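Local atomic coordinates of probable 2-phosphosulfolactate phosphatase (Clostridium acetobutylicum, PDB entry 1VR0), a protein that probably catalyses the magnesium-dependent hydrolysis of (2R)-O-phospho-3-sulfolactate to (2R)-3-sulfolactate and phosphate. Residues 13-18 / 150-155. Sequence-based numbering, arbitrary orientation.
Sequences MKIDLI and NDVVIV
The carboxylate of Asp-151 lies alongside the aliphatic stem of Lys-14, with CB of Lys-14 3.6 Å from OD1, while the backbone N-H of Lys-14 reaches OD1 from above the carboxylate plane (3.0 Å, 167°). The side chain of Asp-151, still in the loop before the strand, thus takes up this N-H just ahead of the first backbone rung. The carboxylate of Asp-16, on the same face as Ile-18 and Val-153, turns back to its own strand: OD1 accepts a weak bond from the N-H of Leu-17 and is held further by Thr-188. The strands run parallel from Ile-15 beside Val-152 to Ile-18 beside Val-155. Val-152 N bonds Lys-14 O nearly along the C=O axis (2.8 Å), Asp-16 bonds both Val-152 O and Ile-154 N, as in a regular parallel ladder, and Ile-18 N bonds Ile-154 O (2.8 Å) before the ladder continues from Ile-18 to Asn-156. On the face of Ile-15 and Leu-17, CG2 of Ile-15 meets CD1 of Ile-154 at 4.1 Å; on the other, the side chains of Ile-18 and Val-153 cross obliquely, CD1 to CG2 3.6 Å. Strands 13-18 and 152-156 are interior neighbours in a mixed sheet, flanked by strands 185-187 and 33-37 respectively, and helix 165-181 packs on Ile-15, Leu-17 and Ile-154.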
loop_
_atom_site.group_PDB
_atom_site.type_symbol
_atom_site.label_atom_id
_atom_site.label_comp_id
_atom_site.label_asym_id
_atom_site.label_seq_id
_atom_site.Cartn_x
_atom_site.Cartn_y
_atom_site.Cartn_z
HETATM N N MSE A 13 18.203 -12.262 -1.005
HETATM C CA MSE A 13 16.769 -12.384 -1.221
HETATM C C MSE A 13 15.964 -11.087 -0.968
HETATM O O MSE A 13 16.068 -10.460 0.086
HETATM C CB MSE A 13 16.250 -13.507 -0.328
HETATM C CG MSE A 13 14.794 -13.840 -0.537
HETATM SE SE MSE A 13 14.155 -15.376 0.587
HETATM C CE MSE A 13 15.143 -16.874 -0.212
ATOM N N LYS A 14 15.158 -10.713 -1.956
ATOM C CA LYS A 14 14.288 -9.550 -1.897
ATOM C C LYS A 14 12.871 -9.958 -1.458
ATOM O O LYS A 14 12.353 -10.972 -1.912
ATOM C CB LYS A 14 14.194 -8.896 -3.288
ATOM C CG LYS A 14 15.550 -8.467 -3.950
ATOM C CD LYS A 14 15.378 -7.812 -5.382
ATOM C CE LYS A 14 16.628 -7.094 -5.954
ATOM N NZ LYS A 14 17.922 -7.865 -5.897
ATOM N N ILE A 15 12.249 -9.160 -0.588
ATOM C CA ILE A 15 10.878 -9.378 -0.168
ATOM C C ILE A 15 10.048 -8.128 -0.417
ATOM O O ILE A 15 10.407 -7.039 0.015
ATOM C CB ILE A 15 10.807 -9.791 1.308
ATOM C CG1 ILE A 15 11.651 -11.054 1.525
ATOM C CG2 ILE A 15 9.359 -10.060 1.714
ATOM C CD1 ILE A 15 11.695 -11.569 2.926
ATOM N N ASP A 16 8.947 -8.301 -1.153
ATOM C CA ASP A 16 8.035 -7.214 -1.495
ATOM C C ASP A 16 6.659 -7.566 -0.962
ATOM O O ASP A 16 6.425 -8.686 -0.527
ATOM C CB ASP A 16 7.964 -7.042 -3.022
ATOM C CG ASP A 16 7.444 -5.662 -3.459
ATOM O OD1 ASP A 16 7.204 -4.738 -2.632
ATOM O OD2 ASP A 16 7.302 -5.482 -4.690
ATOM N N LEU A 17 5.751 -6.603 -1.049
ATOM C CA LEU A 17 4.379 -6.786 -0.605
ATOM C C LEU A 17 3.435 -6.056 -1.568
ATOM O O LEU A 17 3.719 -4.936 -1.992
ATOM C CB LEU A 17 4.227 -6.243 0.801
ATOM C CG LEU A 17 2.859 -6.428 1.424
ATOM C CD1 LEU A 17 3.049 -6.598 2.928
ATOM C CD2 LEU A 17 1.912 -5.265 1.143
ATOM N N ILE A 18 2.331 -6.714 -1.913
ATOM C CA ILE A 18 1.291 -6.124 -2.713
ATOM C C ILE A 18 0.069 -6.011 -1.793
ATOM O O ILE A 18 -0.270 -6.952 -1.083
ATOM C CB ILE A 18 1.006 -6.993 -3.887
ATOM C CG1 ILE A 18 2.190 -6.907 -4.856
ATOM C CG2 ILE A 18 -0.292 -6.582 -4.533
ATOM C CD1 ILE A 18 2.134 -7.862 -6.032
ATOM N N ASN A 150 14.335 -17.947 -3.521
ATOM C CA ASN A 150 14.001 -17.079 -4.623
ATOM C C ASN A 150 13.450 -15.793 -4.003
ATOM O O ASN A 150 13.010 -15.799 -2.845
ATOM C CB ASN A 150 12.914 -17.781 -5.445
ATOM C CG ASN A 150 12.581 -17.086 -6.757
ATOM O OD1 ASN A 150 13.330 -16.259 -7.251
ATOM N ND2 ASN A 150 11.457 -17.473 -7.346
ATOM N N ASP A 151 13.443 -14.704 -4.766
ATOM C CA ASP A 151 12.840 -13.476 -4.295
ATOM C C ASP A 151 11.331 -13.683 -4.044
ATOM O O ASP A 151 10.688 -14.530 -4.652
ATOM C CB ASP A 151 13.012 -12.331 -5.288
ATOM C CG ASP A 151 14.474 -11.951 -5.541
ATOM O OD1 ASP A 151 15.370 -12.047 -4.648
ATOM O OD2 ASP A 151 14.706 -11.519 -6.692
ATOM N N VAL A 152 10.782 -12.876 -3.150
ATOM C CA VAL A 152 9.469 -13.103 -2.608
ATOM C C VAL A 152 8.581 -11.905 -2.828
ATOM O O VAL A 152 9.026 -10.783 -2.723
ATOM C CB VAL A 152 9.558 -13.379 -1.106
ATOM C CG1 VAL A 152 8.192 -13.566 -0.499
ATOM C CG2 VAL A 152 10.372 -14.629 -0.887
ATOM N N VAL A 153 7.316 -12.159 -3.133
ATOM C CA VAL A 153 6.316 -11.124 -3.044
ATOM C C VAL A 153 5.164 -11.668 -2.211
ATOM O O VAL A 153 4.669 -12.756 -2.438
ATOM C CB VAL A 153 5.864 -10.588 -4.424
ATOM C CG1 VAL A 153 5.334 -11.682 -5.293
ATOM C CG2 VAL A 153 4.789 -9.546 -4.249
ATOM N N ILE A 154 4.756 -10.901 -1.211
ATOM C CA ILE A 154 3.627 -11.269 -0.362
ATOM C C ILE A 154 2.402 -10.557 -0.863
ATOM O O ILE A 154 2.316 -9.334 -0.841
ATOM C CB ILE A 154 3.958 -10.961 1.082
ATOM C CG1 ILE A 154 5.068 -11.915 1.504
ATOM C CG2 ILE A 154 2.769 -11.221 1.975
ATOM C CD1 ILE A 154 5.678 -11.518 2.777
ATOM N N VAL A 155 1.471 -11.340 -1.386
ATOM C CA VAL A 155 0.305 -10.801 -2.085
ATOM C C VAL A 155 -0.864 -10.789 -1.112
ATOM O O VAL A 155 -1.442 -11.824 -0.849
ATOM C CB VAL A 155 -0.039 -11.643 -3.326
ATOM C CG1 VAL A 155 -1.197 -11.030 -4.111
ATOM C CG2 VAL A 155 1.171 -11.807 -4.211
#